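Local coordinates for protein betaine aldehyde dehydrogenase (Staphylococcus aureus subsp. aureus COL, PDB 4QTO) that catalyses the NAD-dependent oxidation of betaine aldehyde to glycine betaine, as a member of the aldehyde dehydrogenase family, at residues Asp135-Asn138 with Val139-Phe143; Ile488-Leu492 with Gly493-Leu497. All coordinates share one frame; numbering follows the deposited sequence.

Contact 1: residues Asp135-Asn138 with Val139-Phe143; sequences DIHN and VFMYF
Phe-140 leans back along the helix onto Ile-136, one turn earlier. Its CB sits 3.9 Å from the carbonyl O of Ile-136, the same oxygen that accepts the backbone bond from Phe-140 N at 3.1 Å. With CG placed beside the backbone N (chi1 -75°), the ring is carried back over that carbonyl, and CD2 comes within 3.4 Å of the oxygen, which meets the ring obliquely. Farther out, CE2 rests 3.8 Å from the branch methyl CG2 of Ile-136, the two side chains running side by side and pointing the same way. Phe-140 also reaches Ile-103 and Ala-104 of helix 93-109 and Ser-188 of helix 183-197, so its ring lies among three helices.

All of this lies within helix 126-146, whose regular i to i+4 ladder supplies four bonds across the two segments; the one from Phe-140 N to Ile-136 O is almost straight (177°). Val-139 sends CG2 back toward the carbonyl of Asp-135, 3.3 Å from that oxygen. The imidazole of His-137 is held from outside, since ND1 is hydrogen-bonded to the carbonyl O of Ala-104 on helix 93-109. In one of the two modelled conformers of Met-141, its CE lies 3.5 Å from His-137 CE1. Asn-138 looks elsewhere, its OD1 accepting a hydrogen bond from Lys-98 of the second subunit, while Met-141 packs on Arg-101 of that same neighbouring chain.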
ATOM      1  N   ASP A 135      23.861 -13.292  -2.398  0.50 12.75           N
ATOM      2  CA  ASP A 135      22.662 -12.903  -1.700  0.50 13.30           C
ATOM      3  C   ASP A 135      22.833 -11.587  -0.907  0.50 11.69           C
ATOM      4  O   ASP A 135      21.945 -10.727  -0.880  0.50 12.07           O
ATOM      5  CB  ASP A 135      22.255 -14.036  -0.798  0.50 15.22           C
ATOM      6  CG  ASP A 135      20.845 -13.979  -0.464  0.50 17.71           C
ATOM      7  OD1 ASP A 135      20.045 -13.578  -1.359  0.50 17.07           O
ATOM      8  OD2 ASP A 135      20.537 -14.377   0.667  0.50 23.79           O
ATOM      9  N   ILE A 136      23.973 -11.437  -0.237  1.00 10.68           N
ATOM     10  CA  ILE A 136      24.274 -10.247   0.536  1.00  9.85           C
ATOM     11  C   ILE A 136      24.279  -8.994  -0.350  1.00  9.32           C
ATOM     12  O   ILE A 136      23.717  -7.971   0.006  1.00  9.31           O
ATOM     13  CB  ILE A 136      25.578 -10.407   1.325  1.00  9.42           C
ATOM     14  CG1 ILE A 136      25.361 -11.481   2.404  1.00  9.91           C
ATOM     15  CG2 ILE A 136      26.029  -9.106   1.938  1.00 10.11           C
ATOM     16  CD1 ILE A 136      26.633 -12.105   2.889  1.00 10.73           C
ATOM     17  N   HIS A 137      24.891  -9.098  -1.527  1.00  9.25           N
ATOM     18  CA  HIS A 137      24.835  -8.001  -2.476  1.00  9.28           C
ATOM     19  C   HIS A 137      23.368  -7.638  -2.777  1.00  9.19           C
ATOM     20  O   HIS A 137      22.994  -6.445  -2.782  1.00  9.52           O
ATOM     21  CB  HIS A 137      25.536  -8.394  -3.796  1.00 10.35           C
ATOM     22  CG  HIS A 137      25.339  -7.404  -4.904  1.00 10.71           C
ATOM     23  ND1 HIS A 137      26.014  -6.213  -4.962  1.00 10.18           N
ATOM     24  CD2 HIS A 137      24.513  -7.424  -5.977  1.00 11.64           C
ATOM     25  CE1 HIS A 137      25.642  -5.550  -6.049  1.00 11.52           C
ATOM     26  NE2 HIS A 137      24.762  -6.283  -6.703  1.00 12.40           N
ATOM     27  N   ASN A 138      22.538  -8.650  -3.036  1.00  8.77           N
ATOM     28  CA  ASN A 138      21.136  -8.420  -3.337  1.00  9.44           C
ATOM     29  C   ASN A 138      20.324  -7.867  -2.164  1.00  8.93           C
ATOM     30  O   ASN A 138      19.401  -7.097  -2.379  1.00  8.14           O
ATOM     31  CB  ASN A 138      20.497  -9.644  -3.934  1.00  9.98           C
ATOM     32  CG  ASN A 138      20.969  -9.886  -5.356  1.00 11.79           C
ATOM     33  OD1 ASN A 138      21.243  -8.903  -6.097  1.00 12.82           O
ATOM     34  ND2 ASN A 138      21.009 -11.141  -5.777  1.00 13.61           N
ATOM     35  N   VAL A 139      20.673  -8.233  -0.924  1.00  8.17           N
ATOM     36  CA  VAL A 139      20.007  -7.661   0.235  1.00  9.10           C
ATOM     37  C   VAL A 139      20.268  -6.157   0.329  1.00  8.61           C
ATOM     38  O   VAL A 139      19.370  -5.321   0.462  1.00  8.81           O
ATOM     39  CB  VAL A 139      20.451  -8.387   1.514  1.00  9.75           C
ATOM     40  CG1 VAL A 139      20.038  -7.629   2.789  1.00 10.56           C
ATOM     41  CG2 VAL A 139      19.901  -9.797   1.544  1.00 11.01           C
ATOM     42  N   PHE A 140      21.537  -5.785   0.271  1.00  8.74           N
ATOM     43  CA  PHE A 140      21.872  -4.371   0.295  1.00  8.25           C
ATOM     44  C   PHE A 140      21.227  -3.623  -0.878  1.00  8.71           C
ATOM     45  O   PHE A 140      20.717  -2.526  -0.699  1.00  8.77           O
ATOM     46  CB  PHE A 140      23.391  -4.086   0.353  1.00  9.23           C
ATOM     47  CG  PHE A 140      24.020  -4.335   1.718  1.00  9.24           C
ATOM     48  CD1 PHE A 140      23.863  -3.409   2.727  1.00 10.46           C
ATOM     49  CD2 PHE A 140      24.813  -5.432   1.952  1.00 10.40           C
ATOM     50  CE1 PHE A 140      24.436  -3.597   3.981  1.00 10.82           C
ATOM     51  CE2 PHE A 140      25.400  -5.618   3.213  1.00 10.98           C
ATOM     52  CZ  PHE A 140      25.213  -4.698   4.221  1.00 10.24           C
ATOM     53  N   MET A 141      21.251  -4.223  -2.068  0.50  7.96           N
ATOM     54  CA  MET A 141      20.691  -3.534  -3.241  0.50  7.85           C
ATOM     55  C   MET A 141      19.190  -3.347  -3.103  0.50  7.95           C
ATOM     56  O   MET A 141      18.662  -2.295  -3.478  0.50  8.25           O
ATOM     57  CB  MET A 141      21.005  -4.263  -4.537  0.50  7.88           C
ATOM     58  CG  MET A 141      20.732  -3.413  -5.772  0.50  7.89           C
ATOM     59  SD  MET A 141      21.810  -1.968  -5.891  0.50  8.02           S
ATOM     60  CE  MET A 141      23.365  -2.864  -6.142  0.50  8.27           C
ATOM     61  N   TYR A 142      18.504  -4.343  -2.541  1.00  8.38           N
ATOM     62  CA  TYR A 142      17.060  -4.269  -2.331  1.00  8.94           C
ATOM     63  C   TYR A 142      16.684  -3.106  -1.401  1.00  8.13           C
ATOM     64  O   TYR A 142      15.846  -2.269  -1.751  1.00  8.47           O
ATOM     65  CB  TYR A 142      16.521  -5.581  -1.728  1.00  8.65           C
ATOM     66  CG  TYR A 142      15.043  -5.507  -1.380  1.00  8.75           C
ATOM     67  CD1 TYR A 142      14.061  -5.707  -2.355  1.00  9.47           C
ATOM     68  CD2 TYR A 142      14.623  -5.211  -0.074  1.00  8.48           C
ATOM     69  CE1 TYR A 142      12.702  -5.632  -2.031  1.00  9.47           C
ATOM     70  CE2 TYR A 142      13.293  -5.107   0.234  1.00  9.61           C
ATOM     71  CZ  TYR A 142      12.337  -5.325  -0.733  1.00  9.06           C
ATOM     72  OH  TYR A 142      10.996  -5.257  -0.393  1.00 10.47           O
ATOM     73  N   PHE A 143      17.349  -3.037  -0.244  1.00  8.13           N
ATOM     74  CA  PHE A 143      17.087  -1.980   0.720  1.00  8.83           C
ATOM     75  C   PHE A 143      17.521  -0.596   0.222  1.00  9.08           C
ATOM     76  O   PHE A 143      16.870   0.393   0.535  1.00  9.00           O
ATOM     77  CB  PHE A 143      17.650  -2.325   2.095  1.00  9.08           C
ATOM     78  CG  PHE A 143      16.819  -3.349   2.796  1.00  9.33           C
ATOM     79  CD1 PHE A 143      15.561  -3.022   3.261  1.00 10.03           C
ATOM     80  CD2 PHE A 143      17.249  -4.666   2.941  1.00  9.94           C
ATOM     81  CE1 PHE A 143      14.742  -3.971   3.876  1.00 11.52           C
ATOM     82  CE2 PHE A 143      16.455  -5.599   3.563  1.00 10.66           C
ATOM     83  CZ  PHE A 143      15.196  -5.259   4.035  1.00 11.28           C
TER

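Contact 2: residues Ile488-Leu492 with Gly493-Leu497; sequences IGREL and GKEGL
A loop-to-helix turn brings Arg-490 against Glu-495 and Leu-492 against Gly-496, where the chain leaves strand 487-488 and enters helix 493-498. The carbonyl O of Leu-492 receives Gly-496 N at 2.9 Å, a bent bond (131° at the hydrogen) whose donor stands above the carbonyl plane. A second link is made by carbon: Gly-496 CA directs a C-H at the carbonyl O of Arg-490, 3.5 Å away. The backbones pass closely here, with the CA atoms of Glu-491 and Gly-496 4.0 Å apart, at a residue that has no side chain, Gly-496. One water bridges Arg-490 and Gly-496, donating to both carbonyl oxygens.

This turn follows the strand that pairs antiparallel with 275-279 at the edge of the Rossmann-type sheet of the aldehyde dehydrogenase fold, and it leads through the short helix to strand 501-509. Across it, the CB-CG part of Arg-490 lies against the carboxylate end of Glu-495: CG is 3.5 Å from OE1, and the two chains pass at a slant. The guanidinium and carboxylate planes are only 13° apart, yet their charged atoms do not meet, Arg-490 NE standing 4.8 Å from Glu-495 OE1. A bend at chi2 (-68°) carries the guanidinium back toward Gly-489, whose O takes Arg-490 NH1 at 2.9 Å, within the guanidinium plane. The polar ends find partners on the third subunit: Arg-490 NH2 donates to Ser-503 O, and Glu-495 OE2 is hydrogen-bonded to Ser-503 OG. Glu-491 turns the other way, forming a salt bridge with Lys-190 on helix 183-197.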
ATOM      1  N   ILE A 488       9.864 -13.056  17.029  1.00  8.82           N
ATOM      2  CA  ILE A 488       8.966 -11.912  17.032  1.00  8.42           C
ATOM      3  C   ILE A 488       9.435 -11.027  15.881  1.00  8.40           C
ATOM      4  O   ILE A 488      10.620 -10.674  15.795  1.00  8.17           O
ATOM      5  CB  ILE A 488       8.991 -11.139  18.364  1.00  8.62           C
ATOM      6  CG1 ILE A 488       8.368 -12.009  19.470  1.00  9.05           C
ATOM      7  CG2 ILE A 488       8.255  -9.804  18.252  1.00  8.88           C
ATOM      8  CD1 ILE A 488       8.452 -11.430  20.848  1.00  9.53           C
ATOM      9  N   GLY A 489       8.494 -10.626  15.037  1.00  7.96           N
ATOM     10  CA  GLY A 489       8.803  -9.724  13.939  1.00  8.53           C
ATOM     11  C   GLY A 489       9.294 -10.418  12.675  1.00  8.31           C
ATOM     12  O   GLY A 489       9.273 -11.637  12.541  1.00  8.51           O
ATOM     13  N   ARG A 490       9.730  -9.578  11.729  1.00  9.16           N
ATOM     14  CA  ARG A 490      10.207 -10.088  10.477  1.00  8.59           C
ATOM     15  C   ARG A 490      11.473  -9.342  10.034  1.00  9.27           C
ATOM     16  O   ARG A 490      11.670  -8.176  10.364  1.00 11.98           O
ATOM     17  CB  ARG A 490       9.164  -9.902   9.346  1.00  8.90           C
ATOM     18  CG  ARG A 490       7.924 -10.764   9.440  1.00  8.84           C
ATOM     19  CD  ARG A 490       8.236 -12.215   9.213  1.00  9.10           C
ATOM     20  NE  ARG A 490       7.091 -13.111   9.245  1.00  9.10           N
ATOM     21  CZ  ARG A 490       6.567 -13.608  10.377  1.00  9.68           C
ATOM     22  NH1 ARG A 490       7.070 -13.268  11.569  1.00  9.49           N
ATOM     23  NH2 ARG A 490       5.562 -14.446  10.327  1.00  9.33           N
ATOM     24  N   GLU A 491      12.299 -10.050   9.289  1.00  8.33           N
ATOM     25  CA  GLU A 491      13.430  -9.478   8.583  1.00  8.65           C
ATOM     26  C   GLU A 491      13.186  -9.655   7.097  1.00  8.23           C
ATOM     27  O   GLU A 491      12.428 -10.553   6.678  1.00  9.32           O
ATOM     28  CB  GLU A 491      14.733 -10.083   9.022  1.00 10.17           C
ATOM     29  CG  GLU A 491      15.050  -9.638  10.451  1.00 12.06           C
ATOM     30  CD  GLU A 491      16.452 -10.001  10.925  1.00 14.91           C
ATOM     31  OE1 GLU A 491      16.969 -11.048  10.563  1.00 17.95           O
ATOM     32  OE2 GLU A 491      17.013  -9.220  11.688  1.00 17.13           O
ATOM     33  N   LEU A 492      13.833  -8.819   6.308  1.00  8.95           N
ATOM     34  CA  LEU A 492      13.666  -8.767   4.833  1.00  8.65           C
ATOM     35  C   LEU A 492      12.276  -8.222   4.416  1.00  8.64           C
ATOM     36  O   LEU A 492      11.328  -8.135   5.199  1.00  8.50           O
ATOM     37  CB  LEU A 492      13.934 -10.119   4.138  1.00  9.54           C
ATOM     38  CG  LEU A 492      15.281 -10.754   4.494  1.00  9.94           C
ATOM     39  CD1 LEU A 492      15.426 -12.066   3.746  1.00 11.36           C
ATOM     40  CD2 LEU A 492      16.447  -9.808   4.230  1.00 11.90           C
ATOM     41  N   GLY A 493      12.211  -7.819   3.150  1.00  9.42           N
ATOM     42  CA  GLY A 493      10.998  -7.245   2.587  1.00  9.42           C
ATOM     43  C   GLY A 493      10.602  -5.922   3.197  1.00  9.73           C
ATOM     44  O   GLY A 493      11.331  -5.307   3.981  1.00  9.32           O
ATOM     45  N   LYS A 494       9.419  -5.444   2.796  1.00 11.54           N
ATOM     46  CA  LYS A 494       8.929  -4.194   3.325  1.00 11.83           C
ATOM     47  C   LYS A 494       8.663  -4.281   4.814  1.00 10.92           C
ATOM     48  O   LYS A 494       8.937  -3.328   5.549  1.00 12.84           O
ATOM     49  CB  LYS A 494       7.685  -3.755   2.539  1.00 14.41           C
ATOM     50  CG  LYS A 494       8.014  -3.416   1.083  1.00 17.97           C
ATOM     51  CD  LYS A 494       6.805  -2.951   0.309  1.00 23.83           C
ATOM     52  CE  LYS A 494       7.190  -2.699  -1.150  1.00 27.76           C
ATOM     53  NZ  LYS A 494       6.059  -2.110  -1.946  1.00 39.88           N
ATOM     54  N   GLU A 495       8.196  -5.442   5.285  1.00  9.99           N
ATOM     55  CA  GLU A 495       7.953  -5.641   6.691  1.00 11.28           C
ATOM     56  C   GLU A 495       9.269  -5.570   7.494  1.00 10.35           C
ATOM     57  O   GLU A 495       9.312  -5.068   8.619  1.00 11.79           O
ATOM     58  CB  GLU A 495       7.205  -6.972   6.892  1.00 14.85           C
ATOM     59  CG  GLU A 495       6.494  -7.139   8.205  1.00 19.70           C
ATOM     60  CD  GLU A 495       5.519  -8.328   8.222  1.00 19.46           C
ATOM     61  OE1 GLU A 495       5.098  -8.706   9.329  1.00 22.97           O
ATOM     62  OE2 GLU A 495       5.195  -8.848   7.135  1.00 24.57           O
ATOM     63  N   GLY A 496      10.351  -6.072   6.935  1.00 10.53           N
ATOM     64  CA  GLY A 496      11.654  -5.992   7.580  1.00 10.75           C
ATOM     65  C   GLY A 496      12.080  -4.542   7.761  1.00 11.85           C
ATOM     66  O   GLY A 496      12.648  -4.154   8.795  1.00 12.04           O
ATOM     67  N   LEU A 497      11.869  -3.734   6.738  1.00 10.45           N
ATOM     68  CA  LEU A 497      12.202  -2.301   6.811  1.00 10.23           C
ATOM     69  C   LEU A 497      11.383  -1.638   7.943  1.00 11.63           C
ATOM     70  O   LEU A 497      11.888  -0.791   8.667  1.00  9.31           O
ATOM     71  CB  LEU A 497      11.865  -1.590   5.480  1.00 11.50           C
ATOM     72  CG  LEU A 497      12.306  -0.127   5.424  1.00 11.74           C
ATOM     73  CD1 LEU A 497      13.722  -0.044   4.921  1.00 13.16           C
ATOM     74  CD2 LEU A 497      11.398   0.677   4.506  1.00 14.27           C
TER
HETATM   75  O   HOH W   1      13.990  -6.223  10.107  1.00 10.55           O

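Contact 1 comes first along the chain, within helix 126-146; contact 2 follows more than 340 residues later, in the loop leading into helix 493-498 and the helix itself. They are nevertheless about 14 Å apart, centre to centre, and they touch directly. Tyr-142 OH packs 3.6 Å from Gly-493 CA, and Phe-143 CD1 lies 3.9 Å from Leu-497 CD1. Helix 183-197 is a common neighbour, meeting Ile-136 and Phe-140 from one contact and Leu-492 and Leu-497 from the other. Contact 1 meets the second subunit, and contact 2 meets the second and the third, which places both at subunit interfaces of the four-chain assembly.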